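Putative type VI secretion protein (Escherichia coli, PDB 6SKI) is a phospholipase effector of the type VI secretion system, probably an alpha/beta hydrolase that attacks membrane phospholipids after delivery on the VgrG spike. Local coordinates at residues 346-359 with 396-408. Numbering follows the deposited sequence.
Sequences EMDTRVYRKAEQVR and VIQKQVGAAVFFE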
ATOM      1  N   GLU A 346      11.300 -36.403  26.990  1.00 69.08           N
ATOM      2  CA  GLU A 346      11.093 -35.404  25.947  1.00 69.08           C
ATOM      3  C   GLU A 346      12.164 -34.323  25.980  1.00 69.08           C
ATOM      4  O   GLU A 346      12.519 -33.769  24.935  1.00 69.08           O
ATOM      5  CB  GLU A 346       9.709 -34.780  26.101  1.00 69.08           C
ATOM      6  CG  GLU A 346       8.579 -35.684  25.662  1.00 69.08           C
ATOM      7  CD  GLU A 346       7.354 -35.530  26.537  1.00 69.08           C
ATOM      8  OE1 GLU A 346       7.311 -34.569  27.333  1.00 69.08           O
ATOM      9  OE2 GLU A 346       6.441 -36.376  26.442  1.00 69.08           O
ATOM     10  N   MET A 347      12.698 -34.024  27.161  1.00 69.21           N
ATOM     11  CA  MET A 347      13.721 -33.005  27.332  1.00 69.21           C
ATOM     12  C   MET A 347      15.123 -33.545  27.100  1.00 69.21           C
ATOM     13  O   MET A 347      16.098 -32.821  27.319  1.00 69.21           O
ATOM     14  CB  MET A 347      13.624 -32.397  28.730  1.00 69.21           C
ATOM     15  CG  MET A 347      12.330 -31.648  28.982  1.00 69.21           C
ATOM     16  SD  MET A 347      12.557 -30.213  30.041  1.00 69.21           S
ATOM     17  CE  MET A 347      10.870 -29.628  30.165  1.00 69.21           C
ATOM     18  N   ASP A 348      15.243 -34.796  26.676  1.00 70.52           N
ATOM     19  CA  ASP A 348      16.517 -35.408  26.330  1.00 70.52           C
ATOM     20  C   ASP A 348      16.519 -35.808  24.863  1.00 70.52           C
ATOM     21  O   ASP A 348      17.029 -36.862  24.481  1.00 70.52           O
ATOM     22  CB  ASP A 348      16.807 -36.608  27.226  1.00 70.52           C
ATOM     23  CG  ASP A 348      18.272 -36.722  27.586  1.00 70.52           C
ATOM     24  OD1 ASP A 348      19.085 -36.984  26.677  1.00 70.52           O
ATOM     25  OD2 ASP A 348      18.613 -36.547  28.775  1.00 70.52           O
ATOM     26  N   THR A 349      15.938 -34.955  24.027  1.00 67.53           N
ATOM     27  CA  THR A 349      15.715 -35.236  22.621  1.00 67.53           C
ATOM     28  C   THR A 349      16.449 -34.194  21.786  1.00 67.53           C
ATOM     29  O   THR A 349      16.702 -33.077  22.240  1.00 67.53           O
ATOM     30  CB  THR A 349      14.209 -35.230  22.311  1.00 67.53           C
ATOM     31  OG1 THR A 349      13.553 -36.184  23.152  1.00 67.53           O
ATOM     32  CG2 THR A 349      13.939 -35.619  20.881  1.00 67.53           C
ATOM     33  N   ARG A 350      16.806 -34.576  20.557  1.00 66.09           N
ATOM     34  CA  ARG A 350      17.498 -33.647  19.670  1.00 66.09           C
ATOM     35  C   ARG A 350      16.638 -32.428  19.370  1.00 66.09           C
ATOM     36  O   ARG A 350      17.143 -31.300  19.315  1.00 66.09           O
ATOM     37  CB  ARG A 350      17.886 -34.351  18.370  1.00 66.09           C
ATOM     38  CG  ARG A 350      18.667 -33.477  17.408  1.00 66.09           C
ATOM     39  CD  ARG A 350      18.698 -34.072  16.011  1.00 66.09           C
ATOM     40  NE  ARG A 350      17.362 -34.385  15.511  1.00 66.09           N
ATOM     41  CZ  ARG A 350      16.577 -33.512  14.888  1.00 66.09           C
ATOM     42  NH1 ARG A 350      16.990 -32.268  14.691  1.00 66.09           N
ATOM     43  NH2 ARG A 350      15.377 -33.881  14.462  1.00 66.09           N
ATOM     44  N   VAL A 351      15.335 -32.632  19.173  1.00 63.66           N
ATOM     45  CA  VAL A 351      14.456 -31.516  18.839  1.00 63.66           C
ATOM     46  C   VAL A 351      14.346 -30.551  20.013  1.00 63.66           C
ATOM     47  O   VAL A 351      14.301 -29.331  19.826  1.00 63.66           O
ATOM     48  CB  VAL A 351      13.079 -32.031  18.375  1.00 63.66           C
ATOM     49  CG1 VAL A 351      13.240 -32.909  17.152  1.00 63.66           C
ATOM     50  CG2 VAL A 351      12.374 -32.786  19.477  1.00 63.66           C
ATOM     51  N   TYR A 352      14.317 -31.075  21.242  1.00 63.97           N
ATOM     52  CA  TYR A 352      14.281 -30.196  22.405  1.00 63.97           C
ATOM     53  C   TYR A 352      15.569 -29.401  22.539  1.00 63.97           C
ATOM     54  O   TYR A 352      15.538 -28.215  22.882  1.00 63.97           O
ATOM     55  CB  TYR A 352      14.030 -30.996  23.680  1.00 63.97           C
ATOM     56  CG  TYR A 352      13.884 -30.108  24.892  1.00 63.97           C
ATOM     57  CD1 TYR A 352      12.709 -29.414  25.126  1.00 63.97           C
ATOM     58  CD2 TYR A 352      14.930 -29.942  25.787  1.00 63.97           C
ATOM     59  CE1 TYR A 352      12.572 -28.597  26.224  1.00 63.97           C
ATOM     60  CE2 TYR A 352      14.802 -29.124  26.889  1.00 63.97           C
ATOM     61  CZ  TYR A 352      13.619 -28.455  27.101  1.00 63.97           C
ATOM     62  OH  TYR A 352      13.477 -27.634  28.195  1.00 63.97           O
ATOM     63  N   ARG A 353      16.711 -30.035  22.284  1.00 65.61           N
ATOM     64  CA  ARG A 353      17.979 -29.326  22.371  1.00 65.61           C
ATOM     65  C   ARG A 353      18.063 -28.238  21.312  1.00 65.61           C
ATOM     66  O   ARG A 353      18.541 -27.130  21.586  1.00 65.61           O
ATOM     67  CB  ARG A 353      19.130 -30.319  22.227  1.00 65.61           C
ATOM     68  CG  ARG A 353      19.338 -31.182  23.455  1.00 65.61           C
ATOM     69  CD  ARG A 353      20.573 -32.049  23.322  1.00 65.61           C
ATOM     70  NE  ARG A 353      20.391 -33.330  23.997  1.00 65.61           N
ATOM     71  CZ  ARG A 353      20.085 -34.462  23.376  1.00 65.61           C
ATOM     72  NH1 ARG A 353      19.926 -34.474  22.060  1.00 65.61           N
ATOM     73  NH2 ARG A 353      19.937 -35.583  24.068  1.00 65.61           N
ATOM     74  N   LYS A 354      17.564 -28.523  20.109  1.00 62.91           N
ATOM     75  CA  LYS A 354      17.544 -27.517  19.056  1.00 62.91           C
ATOM     76  C   LYS A 354      16.626 -26.360  19.425  1.00 62.91           C
ATOM     77  O   LYS A 354      16.981 -25.190  19.240  1.00 62.91           O
ATOM     78  CB  LYS A 354      17.108 -28.154  17.739  1.00 62.91           C
ATOM     79  CG  LYS A 354      16.997 -27.181  16.584  1.00 62.91           C
ATOM     80  CD  LYS A 354      18.328 -26.518  16.297  1.00 62.91           C
ATOM     81  CE  LYS A 354      18.325 -25.855  14.933  1.00 62.91           C
ATOM     82  NZ  LYS A 354      17.691 -26.724  13.905  1.00 62.91           N
ATOM     83  N   ALA A 355      15.442 -26.667  19.954  1.00 62.03           N
ATOM     84  CA  ALA A 355      14.508 -25.614  20.330  1.00 62.03           C
ATOM     85  C   ALA A 355      15.063 -24.759  21.461  1.00 62.03           C
ATOM     86  O   ALA A 355      14.880 -23.539  21.468  1.00 62.03           O
ATOM     87  CB  ALA A 355      13.163 -26.221  20.723  1.00 62.03           C
ATOM     88  N   GLU A 356      15.750 -25.374  22.423  1.00 62.72           N
ATOM     89  CA  GLU A 356      16.328 -24.594  23.511  1.00 62.72           C
ATOM     90  C   GLU A 356      17.486 -23.737  23.019  1.00 62.72           C
ATOM     91  O   GLU A 356      17.669 -22.605  23.483  1.00 62.72           O
ATOM     92  CB  GLU A 356      16.775 -25.517  24.640  1.00 62.72           C
ATOM     93  CG  GLU A 356      15.659 -25.882  25.596  1.00 62.72           C
ATOM     94  CD  GLU A 356      15.638 -25.001  26.826  1.00 62.72           C
ATOM     95  OE1 GLU A 356      16.727 -24.677  27.345  1.00 62.72           O
ATOM     96  OE2 GLU A 356      14.533 -24.629  27.274  1.00 62.72           O
ATOM     97  N   GLN A 357      18.271 -24.250  22.069  1.00 63.55           N
ATOM     98  CA  GLN A 357      19.301 -23.423  21.452  1.00 63.55           C
ATOM     99  C   GLN A 357      18.686 -22.219  20.756  1.00 63.55           C
ATOM    100  O   GLN A 357      19.183 -21.094  20.888  1.00 63.55           O
ATOM    101  CB  GLN A 357      20.118 -24.251  20.463  1.00 63.55           C
ATOM    102  CG  GLN A 357      21.399 -24.813  21.036  1.00 63.55           C
ATOM    103  CD  GLN A 357      22.444 -25.062  19.972  1.00 63.55           C
ATOM    104  OE1 GLN A 357      22.120 -25.220  18.796  1.00 63.55           O
ATOM    105  NE2 GLN A 357      23.707 -25.098  20.380  1.00 63.55           N
ATOM    106  N   VAL A 358      17.595 -22.432  20.018  1.00 60.36           N
ATOM    107  CA  VAL A 358      16.937 -21.323  19.334  1.00 60.36           C
ATOM    108  C   VAL A 358      16.370 -20.330  20.341  1.00 60.36           C
ATOM    109  O   VAL A 358      16.423 -19.114  20.127  1.00 60.36           O
ATOM    110  CB  VAL A 358      15.850 -21.844  18.377  1.00 60.36           C
ATOM    111  CG1 VAL A 358      15.146 -20.683  17.704  1.00 60.36           C
ATOM    112  CG2 VAL A 358      16.463 -22.748  17.333  1.00 60.36           C
ATOM    113  N   ARG A 359      15.825 -20.822  21.453  1.00 60.43           N
ATOM    114  CA  ARG A 359      15.260 -19.920  22.453  1.00 60.43           C
ATOM    115  C   ARG A 359      16.342 -19.069  23.102  1.00 60.43           C
ATOM    116  O   ARG A 359      16.152 -17.865  23.313  1.00 60.43           O
ATOM    117  CB  ARG A 359      14.504 -20.702  23.521  1.00 60.43           C
ATOM    118  CG  ARG A 359      13.564 -19.839  24.340  1.00 60.43           C
ATOM    119  CD  ARG A 359      13.057 -20.575  25.557  1.00 60.43           C
ATOM    120  NE  ARG A 359      14.092 -21.424  26.135  1.00 60.43           N
ATOM    121  CZ  ARG A 359      14.959 -21.021  27.058  1.00 60.43           C
ATOM    122  NH1 ARG A 359      14.918 -19.778  27.513  1.00 60.43           N
ATOM    123  NH2 ARG A 359      15.868 -21.862  27.526  1.00 60.43           N
ATOM    124  N   VAL A 396       9.261 -52.557  21.504  1.00 68.02           N
ATOM    125  CA  VAL A 396       9.628 -51.147  21.491  1.00 68.02           C
ATOM    126  C   VAL A 396       8.376 -50.323  21.210  1.00 68.02           C
ATOM    127  O   VAL A 396       7.831 -50.362  20.106  1.00 68.02           O
ATOM    128  CB  VAL A 396      10.716 -50.865  20.450  1.00 68.02           C
ATOM    129  CG1 VAL A 396      11.008 -49.379  20.380  1.00 68.02           C
ATOM    130  CG2 VAL A 396      11.975 -51.644  20.777  1.00 68.02           C
ATOM    131  N   ILE A 397       7.923 -49.579  22.203  1.00 69.08           N
ATOM    132  CA  ILE A 397       6.891 -48.572  21.998  1.00 69.08           C
ATOM    133  C   ILE A 397       7.585 -47.282  21.589  1.00 69.08           C
ATOM    134  O   ILE A 397       8.688 -46.978  22.053  1.00 69.08           O
ATOM    135  CB  ILE A 397       6.029 -48.384  23.264  1.00 69.08           C
ATOM    136  CG1 ILE A 397       5.529 -49.737  23.772  1.00 69.08           C
ATOM    137  CG2 ILE A 397       4.857 -47.454  22.983  1.00 69.08           C
ATOM    138  CD1 ILE A 397       4.259 -50.212  23.104  1.00 69.08           C
ATOM    139  N   GLN A 398       6.951 -46.513  20.709  1.00 69.01           N
ATOM    140  CA  GLN A 398       7.597 -45.356  20.114  1.00 69.01           C
ATOM    141  C   GLN A 398       6.698 -44.130  20.189  1.00 69.01           C
ATOM    142  O   GLN A 398       5.469 -44.224  20.121  1.00 69.01           O
ATOM    143  CB  GLN A 398       7.983 -45.629  18.657  1.00 69.01           C
ATOM    144  CG  GLN A 398       9.170 -46.561  18.511  1.00 69.01           C
ATOM    145  CD  GLN A 398      10.023 -46.234  17.309  1.00 69.01           C
ATOM    146  OE1 GLN A 398       9.520 -46.091  16.196  1.00 69.01           O
ATOM    147  NE2 GLN A 398      11.327 -46.110  17.526  1.00 69.01           N
ATOM    148  N   LYS A 399       7.337 -42.970  20.294  1.00 67.33           N
ATOM    149  CA  LYS A 399       6.642 -41.696  20.370  1.00 67.33           C
ATOM    150  C   LYS A 399       7.273 -40.734  19.380  1.00 67.33           C
ATOM    151  O   LYS A 399       8.482 -40.774  19.143  1.00 67.33           O
ATOM    152  CB  LYS A 399       6.712 -41.100  21.785  1.00 67.33           C
ATOM    153  CG  LYS A 399       8.068 -40.494  22.121  1.00 67.33           C
ATOM    154  CD  LYS A 399       8.409 -40.578  23.593  1.00 67.33           C
ATOM    155  CE  LYS A 399       7.321 -39.992  24.461  1.00 67.33           C
ATOM    156  NZ  LYS A 399       7.778 -39.861  25.871  1.00 67.33           N
ATOM    157  N   GLN A 400       6.454 -39.875  18.796  1.00 64.89           N
ATOM    158  CA  GLN A 400       6.952 -38.740  18.036  1.00 64.89           C
ATOM    159  C   GLN A 400       7.004 -37.544  18.973  1.00 64.89           C
ATOM    160  O   GLN A 400       5.975 -37.138  19.526  1.00 64.89           O
ATOM    161  CB  GLN A 400       6.077 -38.436  16.822  1.00 64.89           C
ATOM    162  CG  GLN A 400       6.764 -37.533  15.812  1.00 64.89           C
ATOM    163  CD  GLN A 400       5.803 -36.901  14.835  1.00 64.89           C
ATOM    164  OE1 GLN A 400       4.661 -36.604  15.177  1.00 64.89           O
ATOM    165  NE2 GLN A 400       6.261 -36.686  13.609  1.00 64.89           N
ATOM    166  N   VAL A 401       8.203 -37.004  19.165  1.00 63.01           N
ATOM    167  CA  VAL A 401       8.436 -35.837  20.000  1.00 63.01           C
ATOM    168  C   VAL A 401       8.816 -34.686  19.082  1.00 63.01           C
ATOM    169  O   VAL A 401       9.778 -34.784  18.312  1.00 63.01           O
ATOM    170  CB  VAL A 401       9.532 -36.092  21.043  1.00 63.01           C
ATOM    171  CG1 VAL A 401      10.054 -34.778  21.592  1.00 63.01           C
ATOM    172  CG2 VAL A 401       9.002 -36.960  22.160  1.00 63.01           C
ATOM    173  N   GLY A 402       8.048 -33.615  19.149  1.00 59.18           N
ATOM    174  CA  GLY A 402       8.354 -32.390  18.431  1.00 59.18           C
ATOM    175  C   GLY A 402       8.591 -31.265  19.416  1.00 59.18           C
ATOM    176  O   GLY A 402       7.984 -31.226  20.482  1.00 59.18           O
ATOM    177  N   ALA A 403       9.492 -30.367  19.060  1.00 57.58           N
ATOM    178  CA  ALA A 403       9.797 -29.215  19.889  1.00 57.58           C
ATOM    179  C   ALA A 403       9.826 -27.968  19.027  1.00 57.58           C
ATOM    180  O   ALA A 403      10.228 -28.015  17.857  1.00 57.58           O
ATOM    181  CB  ALA A 403      11.130 -29.383  20.617  1.00 57.58           C
ATOM    182  N   ALA A 404       9.361 -26.861  19.600  1.00 54.65           N
ATOM    183  CA  ALA A 404       9.444 -25.566  18.941  1.00 54.65           C
ATOM    184  C   ALA A 404       9.608 -24.480  19.992  1.00 54.65           C
ATOM    185  O   ALA A 404       9.476 -24.726  21.190  1.00 54.65           O
ATOM    186  CB  ALA A 404       8.214 -25.296  18.074  1.00 54.65           C
ATOM    187  N   VAL A 405       9.924 -23.275  19.538  1.00 52.90           N
ATOM    188  CA  VAL A 405       9.970 -22.105  20.409  1.00 52.90           C
ATOM    189  C   VAL A 405       8.685 -21.313  20.222  1.00 52.90           C
ATOM    190  O   VAL A 405       8.357 -20.898  19.107  1.00 52.90           O
ATOM    191  CB  VAL A 405      11.201 -21.238  20.119  1.00 52.90           C
ATOM    192  CG1 VAL A 405      11.288 -20.108  21.119  1.00 52.90           C
ATOM    193  CG2 VAL A 405      12.444 -22.079  20.169  1.00 52.90           C
ATOM    194  N   PHE A 406       7.957 -21.103  21.311  1.00 52.00           N
ATOM    195  CA  PHE A 406       6.674 -20.420  21.294  1.00 52.00           C
ATOM    196  C   PHE A 406       6.772 -19.086  22.019  1.00 52.00           C
ATOM    197  O   PHE A 406       7.376 -18.988  23.092  1.00 52.00           O
ATOM    198  CB  PHE A 406       5.596 -21.279  21.950  1.00 52.00           C
ATOM    199  CG  PHE A 406       4.234 -21.097  21.358  1.00 52.00           C
ATOM    200  CD1 PHE A 406       3.981 -21.456  20.048  1.00 52.00           C
ATOM    201  CD2 PHE A 406       3.206 -20.571  22.110  1.00 52.00           C
ATOM    202  CE1 PHE A 406       2.731 -21.294  19.502  1.00 52.00           C
ATOM    203  CE2 PHE A 406       1.955 -20.401  21.567  1.00 52.00           C
ATOM    204  CZ  PHE A 406       1.718 -20.767  20.263  1.00 52.00           C
ATOM    205  N   PHE A 407       6.176 -18.064  21.423  1.00 50.48           N
ATOM    206  CA  PHE A 407       6.029 -16.753  22.032  1.00 50.48           C
ATOM    207  C   PHE A 407       4.548 -16.486  22.239  1.00 50.48           C
ATOM    208  O   PHE A 407       3.758 -16.595  21.295  1.00 50.48           O
ATOM    209  CB  PHE A 407       6.650 -15.670  21.154  1.00 50.48           C
ATOM    210  CG  PHE A 407       6.624 -14.305  21.768  1.00 50.48           C
ATOM    211  CD1 PHE A 407       7.272 -14.058  22.961  1.00 50.48           C
ATOM    212  CD2 PHE A 407       5.952 -13.269  21.151  1.00 50.48           C
ATOM    213  CE1 PHE A 407       7.249 -12.807  23.523  1.00 50.48           C
ATOM    214  CE2 PHE A 407       5.927 -12.017  21.711  1.00 50.48           C
ATOM    215  CZ  PHE A 407       6.578 -11.786  22.899  1.00 50.48           C
ATOM    216  N   GLU A 408       4.173 -16.153  23.472  1.00 53.18           N
ATOM    217  CA  GLU A 408       2.792 -15.841  23.812  1.00 53.18           C
ATOM    218  C   GLU A 408       2.723 -14.419  24.341  1.00 53.18           C
ATOM    219  O   GLU A 408       3.315 -14.110  25.379  1.00 53.18           O
ATOM    220  CB  GLU A 408       2.240 -16.818  24.851  1.00 53.18           C
ATOM    221  CG  GLU A 408       2.063 -18.232  24.352  1.00 53.18           C
ATOM    222  CD  GLU A 408       2.538 -19.266  25.353  1.00 53.18           C
ATOM    223  OE1 GLU A 408       1.695 -19.797  26.106  1.00 53.18           O
ATOM    224  OE2 GLU A 408       3.755 -19.547  25.387  1.00 53.18           O
TER
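Val-401 holds CG1 opposite its own backbone N (chi1 162°), which sets it against CG2 of Val-351 on the helix, and CG2 anti to its carbonyl carbon, against CG of Glu-346. Its two methyls thus meet different parts of segment 346-359. The setting is a helix laid on an antiparallel three-stranded sheet: 350-359 runs nearly parallel to the middle strand 398-408, their axes 6.9 Å apart, and belongs to the beta-alpha-beta crossover that joins the outer strands 328-341 and 376-386, which flank the middle strand.

Alternate strand residues, Lys-399, Val-401, Ala-403 and Val-405, point at this layer. CG2 of Val-351 sits 3.7 Å from CG1 of Val-401, and Ala-355 sets its CB 3.8 Å from CB of Ala-403. With small side chains meeting here, the two backbones come close, the CA atoms of Tyr-352 and Ala-403 being 5.2 Å apart. On the other side of the sheet, helix 72-85 packs against Ala-404 and Phe-406.

Just ahead of the helix, the bent chain of Glu-346 brings OE2 to a hydrogen bond with Ser-383 OG on strand 376-386. OE2 of Glu-346 also forms a long salt bridge, 3.8 Å, with NZ of Lys-399, the two side chains crossing at about a right angle.

Farther along, Arg-359 directs its guanidinium away from the strand to Glu-356, NH2 of Arg-359 lying 2.9 Å from OE1 of Glu-356 in a salt bridge. CG of Arg-359 rests 4.0 Å from CG1 of Val-405, while CG2 of the same valine meets CB of Val-358 at 3.9 Å.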